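Cell division control protein Cdc48 (Mycobacterium smegmatis, PDB 5E7P) binds ADP in two nucleotide pockets and, as a Cdc48-like member of the AAA family, probably hydrolyses ATP. Local coordinates at residues Asp242-Leu247 and Arg385-Ser390; Met279-Cys284 and Val322-Asp327. All blocks are in the same frame, centred on the assembly; numbering follows the deposited sequence.

Interaction 1: residues Asp242-Leu247 and Arg385-Ser390; sequences DEWLRL and RELGLS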
loop_
_atom_site.group_PDB
_atom_site.type_symbol
_atom_site.label_atom_id
_atom_site.label_comp_id
_atom_site.label_asym_id
_atom_site.label_seq_id
_atom_site.Cartn_x
_atom_site.Cartn_y
_atom_site.Cartn_z
ATOM N N ASP A 242 22.107 -8.186 -6.316
ATOM C CA ASP A 242 23.364 -7.958 -7.011
ATOM C C ASP A 242 24.223 -9.216 -6.998
ATOM O O ASP A 242 24.822 -9.577 -8.010
ATOM C CB ASP A 242 24.121 -6.788 -6.381
ATOM C CG ASP A 242 25.474 -6.555 -7.023
ATOM O OD1 ASP A 242 25.514 -6.036 -8.159
ATOM O OD2 ASP A 242 26.500 -6.881 -6.388
ATOM N N GLU A 243 24.262 -9.886 -5.851
ATOM C CA GLU A 243 25.056 -11.100 -5.698
ATOM C C GLU A 243 24.522 -12.233 -6.577
ATOM O O GLU A 243 25.291 -13.029 -7.114
ATOM C CB GLU A 243 25.122 -11.512 -4.220
ATOM C CG GLU A 243 24.659 -12.928 -3.918
ATOM C CD GLU A 243 25.758 -13.793 -3.330
ATOM O OE1 GLU A 243 25.433 -14.811 -2.679
ATOM O OE2 GLU A 243 26.946 -13.456 -3.523
ATOM N N TRP A 244 23.203 -12.290 -6.732
ATOM C CA TRP A 244 22.569 -13.285 -7.588
ATOM C C TRP A 244 22.911 -13.049 -9.057
ATOM O O TRP A 244 23.248 -13.985 -9.782
ATOM C CB TRP A 244 21.054 -13.248 -7.411
ATOM C CG TRP A 244 20.560 -13.864 -6.142
ATOM C CD1 TRP A 244 21.256 -14.675 -5.295
ATOM C CD2 TRP A 244 19.254 -13.712 -5.572
ATOM N NE1 TRP A 244 20.463 -15.041 -4.234
ATOM C CE2 TRP A 244 19.228 -14.464 -4.382
ATOM C CE3 TRP A 244 18.103 -13.013 -5.957
ATOM C CZ2 TRP A 244 18.097 -14.540 -3.572
ATOM C CZ3 TRP A 244 16.980 -13.092 -5.154
ATOM C CH2 TRP A 244 16.986 -13.848 -3.974
ATOM N N LEU A 245 22.815 -11.793 -9.483
ATOM C CA LEU A 245 23.128 -11.414 -10.855
ATOM C C LEU A 245 24.576 -11.715 -11.218
ATOM O O LEU A 245 24.859 -12.214 -12.307
ATOM C CB LEU A 245 22.855 -9.926 -11.078
ATOM C CG LEU A 245 21.446 -9.516 -11.497
ATOM C CD1 LEU A 245 21.381 -8.010 -11.690
ATOM C CD2 LEU A 245 21.026 -10.246 -12.768
ATOM N N ARG A 246 25.490 -11.406 -10.306
ATOM C CA ARG A 246 26.909 -11.586 -10.577
ATOM C C ARG A 246 27.283 -13.059 -10.701
ATOM O O ARG A 246 28.055 -13.433 -11.580
ATOM C CB ARG A 246 27.759 -10.871 -9.524
ATOM C CG ARG A 246 27.539 -9.366 -9.523
ATOM C CD ARG A 246 28.586 -8.606 -8.728
ATOM N NE ARG A 246 28.425 -7.166 -8.923
ATOM C CZ ARG A 246 28.955 -6.482 -9.933
ATOM N NH1 ARG A 246 29.696 -7.104 -10.841
ATOM N NH2 ARG A 246 28.747 -5.176 -10.037
ATOM N N LEU A 247 26.721 -13.894 -9.834
ATOM C CA LEU A 247 26.967 -15.330 -9.899
ATOM C C LEU A 247 26.448 -15.915 -11.207
ATOM O O LEU A 247 27.121 -16.716 -11.853
ATOM C CB LEU A 247 26.312 -16.041 -8.715
ATOM C CG LEU A 247 26.958 -15.826 -7.349
ATOM C CD1 LEU A 247 26.131 -16.503 -6.280
ATOM C CD2 LEU A 247 28.386 -16.354 -7.340
ATOM N N ARG A 385 13.037 -17.518 -7.923
ATOM C CA ARG A 385 13.226 -16.935 -6.599
ATOM C C ARG A 385 12.596 -15.549 -6.478
ATOM O O ARG A 385 12.329 -14.882 -7.479
ATOM C CB ARG A 385 14.715 -16.883 -6.247
ATOM C CG ARG A 385 15.520 -15.911 -7.081
ATOM C CD ARG A 385 17.009 -16.175 -6.929
ATOM N NE ARG A 385 17.424 -17.381 -7.634
ATOM C CZ ARG A 385 18.605 -17.970 -7.478
ATOM N NH1 ARG A 385 19.492 -17.469 -6.628
ATOM N NH2 ARG A 385 18.898 -19.064 -8.169
ATOM N N GLU A 386 12.359 -15.123 -5.241
ATOM C CA GLU A 386 11.659 -13.870 -4.984
ATOM C C GLU A 386 12.359 -13.005 -3.942
ATOM O O GLU A 386 13.160 -13.489 -3.142
ATOM C CB GLU A 386 10.218 -14.143 -4.553
ATOM C CG GLU A 386 9.402 -14.897 -5.581
ATOM C CD GLU A 386 7.959 -15.074 -5.167
ATOM O OE1 GLU A 386 7.585 -14.575 -4.084
ATOM O OE2 GLU A 386 7.197 -15.708 -5.928
ATOM N N LEU A 387 12.035 -11.719 -3.953
ATOM C CA LEU A 387 12.679 -10.756 -3.079
ATOM C C LEU A 387 11.650 -9.725 -2.625
ATOM O O LEU A 387 11.026 -9.053 -3.449
ATOM C CB LEU A 387 13.825 -10.078 -3.830
ATOM C CG LEU A 387 15.094 -9.730 -3.060
ATOM C CD1 LEU A 387 15.505 -10.880 -2.159
ATOM C CD2 LEU A 387 16.202 -9.408 -4.040
ATOM N N GLY A 388 11.460 -9.614 -1.313
ATOM C CA GLY A 388 10.486 -8.689 -0.762
ATOM C C GLY A 388 11.118 -7.462 -0.134
ATOM O O GLY A 388 11.950 -7.576 0.764
ATOM N N LEU A 389 10.721 -6.284 -0.608
ATOM C CA LEU A 389 11.220 -5.026 -0.058
ATOM C C LEU A 389 10.357 -4.549 1.107
ATOM O O LEU A 389 9.222 -4.997 1.280
ATOM C CB LEU A 389 11.291 -3.949 -1.145
ATOM C CG LEU A 389 12.640 -3.792 -1.856
ATOM C CD1 LEU A 389 13.171 -5.133 -2.324
ATOM C CD2 LEU A 389 12.529 -2.826 -3.026
ATOM N N SER A 390 10.903 -3.634 1.901
ATOM C CA SER A 390 10.231 -3.165 3.104
ATOM C C SER A 390 10.029 -1.650 3.117
ATOM O O SER A 390 10.772 -0.913 2.470
ATOM C CB SER A 390 11.029 -3.588 4.335
ATOM O OG SER A 390 10.517 -2.975 5.502
#
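The guanidinium of R385 is engaged more than once: it lies over the indole of W244, and its NE and NH2 are hydrogen-bonded to residues just beside the segments in the chain. CZ stands 4.6 Å from the centroid of the five-membered ring of W244 and only 1° off the ring normal, a cation-pi contact. The guanidinium does not lie flat on the indole; its plane stands 79° from the ring, with NH1 turned down to within 3.5 Å of W244 NE1. The aliphatic part of the chain serves the other half of the indole. CD of R385 sits 3.4 Å from the centroid of the six-membered ring, a CH-pi contact on the same face as the charge. A bend at chi3 (74°) lets methylene and guanidinium share the bicycle. Arginine suits this partly exposed place because it offers both a greasy shaft and a spread charge to a broad pi surface. Farther along, CH2 of W244 meets CD1 of L387 at 3.8 Å, an oblique apolar contact, and the carbonyl O of E386 lies at the indole's edge, near its plane. On the helix itself D242 and R246, one turn apart, form a salt bridge, NE of R246 to OD2 of D242 at 3.2 Å on the syn side of the carboxylate. Helix segment 242-247 runs roughly antiparallel to strand 385-388, the axes 11.9 Å apart at closest approach. The strand is the outermost of its sheet and pairs with strand 265-269, whose V266 also touches both W244 and R385. L387 reaches Q237 and L241 of the same helix, whereas the CB of E386 points away from it, and its carboxylate forms a salt bridge with R573 of helix 563-576.

Interaction 2: residues Met279-Cys284 and Val322-Asp327; sequences MVRAVC and VLFIAD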
loop_
_atom_site.group_PDB
_atom_site.type_symbol
_atom_site.label_atom_id
_atom_site.label_comp_id
_atom_site.label_asym_id
_atom_site.label_seq_id
_atom_site.Cartn_x
_atom_site.Cartn_y
_atom_site.Cartn_z
ATOM N N MET A 279 15.400 0.176 -7.761
ATOM C CA MET A 279 16.420 -0.735 -7.254
ATOM C C MET A 279 16.969 -1.626 -8.366
ATOM O O MET A 279 18.176 -1.845 -8.457
ATOM C CB MET A 279 15.865 -1.607 -6.125
ATOM C CG MET A 279 16.858 -2.657 -5.636
ATOM S SD MET A 279 16.201 -3.812 -4.420
ATOM C CE MET A 279 15.191 -4.866 -5.453
ATOM N N VAL A 280 16.074 -2.136 -9.206
ATOM C CA VAL A 280 16.461 -3.036 -10.289
ATOM C C VAL A 280 17.352 -2.334 -11.311
ATOM O O VAL A 280 18.366 -2.884 -11.745
ATOM C CB VAL A 280 15.229 -3.648 -10.992
ATOM C CG1 VAL A 280 15.661 -4.557 -12.132
ATOM C CG2 VAL A 280 14.374 -4.417 -9.994
ATOM N N ARG A 281 16.979 -1.114 -11.681
ATOM C CA ARG A 281 17.778 -0.331 -12.616
ATOM C C ARG A 281 19.154 -0.012 -12.035
ATOM O O ARG A 281 20.164 -0.046 -12.744
ATOM C CB ARG A 281 17.048 0.956 -13.001
ATOM C CG ARG A 281 15.654 0.718 -13.558
ATOM C CD ARG A 281 15.052 1.982 -14.153
ATOM N NE ARG A 281 13.690 1.746 -14.624
ATOM C CZ ARG A 281 12.594 2.030 -13.925
ATOM N NH1 ARG A 281 12.695 2.581 -12.722
ATOM N NH2 ARG A 281 11.396 1.774 -14.437
ATOM N N ALA A 282 19.188 0.290 -10.741
ATOM C CA ALA A 282 20.440 0.605 -10.061
ATOM C C ALA A 282 21.367 -0.606 -9.992
ATOM O O ALA A 282 22.571 -0.493 -10.233
ATOM C CB ALA A 282 20.165 1.141 -8.667
ATOM N N VAL A 283 20.800 -1.762 -9.661
ATOM C CA VAL A 283 21.573 -2.996 -9.550
ATOM C C VAL A 283 22.108 -3.448 -10.913
ATOM O O VAL A 283 23.221 -3.964 -11.014
ATOM C CB VAL A 283 20.738 -4.122 -8.885
ATOM C CG1 VAL A 283 21.411 -5.479 -9.043
ATOM C CG2 VAL A 283 20.518 -3.811 -7.418
ATOM N N CYS A 284 21.325 -3.219 -11.961
ATOM C CA CYS A 284 21.698 -3.642 -13.307
ATOM C C CYS A 284 22.418 -2.548 -14.083
ATOM O O CYS A 284 22.528 -2.630 -15.304
ATOM C CB CYS A 284 20.453 -4.063 -14.092
ATOM S SG CYS A 284 19.523 -5.430 -13.375
ATOM N N VAL A 322 19.969 -8.194 -19.141
ATOM C CA VAL A 322 18.813 -8.321 -18.265
ATOM C C VAL A 322 17.510 -7.899 -18.940
ATOM O O VAL A 322 17.392 -6.779 -19.443
ATOM C CB VAL A 322 18.994 -7.492 -16.981
ATOM C CG1 VAL A 322 17.781 -7.632 -16.087
ATOM C CG2 VAL A 322 20.236 -7.932 -16.246
ATOM N N LEU A 323 16.536 -8.804 -18.950
ATOM C CA LEU A 323 15.179 -8.466 -19.367
ATOM C C LEU A 323 14.395 -8.044 -18.134
ATOM O O LEU A 323 14.215 -8.830 -17.202
ATOM C CB LEU A 323 14.489 -9.653 -20.046
ATOM C CG LEU A 323 13.066 -9.396 -20.566
ATOM C CD1 LEU A 323 13.069 -8.410 -21.733
ATOM C CD2 LEU A 323 12.380 -10.692 -20.969
ATOM N N PHE A 324 13.943 -6.794 -18.122
ATOM C CA PHE A 324 13.242 -6.255 -16.963
ATOM C C PHE A 324 11.828 -5.793 -17.307
ATOM O O PHE A 324 11.630 -4.950 -18.182
ATOM C CB PHE A 324 14.052 -5.113 -16.329
ATOM C CG PHE A 324 13.304 -4.344 -15.274
ATOM C CD1 PHE A 324 12.592 -5.002 -14.280
ATOM C CD2 PHE A 324 13.329 -2.957 -15.263
ATOM C CE1 PHE A 324 11.905 -4.291 -13.309
ATOM C CE2 PHE A 324 12.647 -2.241 -14.291
ATOM C CZ PHE A 324 11.935 -2.907 -13.315
ATOM N N ILE A 325 10.849 -6.360 -16.609
ATOM C CA ILE A 325 9.464 -5.929 -16.747
ATOM C C ILE A 325 8.961 -5.317 -15.443
ATOM O O ILE A 325 8.729 -6.021 -14.458
ATOM C CB ILE A 325 8.535 -7.087 -17.176
ATOM C CG1 ILE A 325 8.993 -7.666 -18.515
ATOM C CG2 ILE A 325 7.105 -6.602 -17.290
ATOM C CD1 ILE A 325 8.162 -8.836 -18.992
ATOM N N ALA A 326 8.806 -3.998 -15.441
ATOM C CA ALA A 326 8.306 -3.290 -14.273
ATOM C C ALA A 326 6.805 -3.509 -14.126
ATOM O O ALA A 326 6.047 -3.308 -15.077
ATOM C CB ALA A 326 8.621 -1.806 -14.374
ATOM N N ASP A 327 6.391 -3.934 -12.936
ATOM C CA ASP A 327 4.979 -4.155 -12.624
ATOM C C ASP A 327 4.332 -5.151 -13.587
ATOM O O ASP A 327 3.424 -4.815 -14.353
ATOM C CB ASP A 327 4.220 -2.825 -12.581
ATOM C CG ASP A 327 4.842 -1.837 -11.603
ATOM O OD1 ASP A 327 4.635 -1.996 -10.379
ATOM O OD2 ASP A 327 5.545 -0.909 -12.057
#
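F324 and V280 approach from opposite directions and meet face-on, the valine over the middle of the phenyl ring. CG1 of V280 stands 3.8 Å from the ring centroid, 13° off the normal, in a CH-pi contact; chi1 of 179° places CG1 opposite the backbone N, on the side facing the strand. CB of V280 also lies over the ring, toward the CZ-CE1 side, 4.1 Å from CZ of F324, and CG2 overhangs the edge near CE1. The other face of the phenyl is turned to its own strand, where the backbone N of A326 lies above the plane toward the rim. A beta-branched residue suits the place: its short, stiff side chain sets a methyl directly over the phenyl, which offers a broad apolar surface. The elements joined are those of a P-loop NTPase core: helix 276-283 begins at the nucleotide-binding K276 of the Walker A motif, and strand 321-326 ends at A326, which by sequence comparison takes the place of the usual Walker B aspartate, D327 probably standing at that of the glutamate. The flanking strands 289-293 and 361-366 add V289, I364 and T366 to the packing. R281 meets the same ring differently. Its extended chain crosses F324 at about a right angle, the two planes 74° apart, so that CE2 of F324 lies over one face of the guanidinium while NE is at the ring edge, 4.1 Å from CE2. The charge is met elsewhere, by E291 in a salt bridge to NH2, which suits an arginine in a partly exposed position, its aliphatic shaft bordering the core. At the other end of the contact C284, the first residue to leave helical geometry, seats SG between the methyls of V322, 3.9 Å from CG1 and from CG2.

Interactions 1 and 2 both reach the same sheet, their centres 11 Å apart, and they touch through the two helices involved. CD1 of L245 packs on SG of C284 at 3.6 Å, and CG1 of V283 approaches CA of D242 at 3.8 Å, so helix 237-249 rests against helix 276-283. Just beyond the end of strand 385-388, CD1 of L389 reaches CE of M279 at 3.7 Å. Interaction 2 stands nearer the nucleotide: the side chain of R281 is about 5 Å from the ADP of the first AAA module, whereas that of L387 in interaction 1 is about 12 Å from it and about 8 Å from the side chain of the ADP-binding K276.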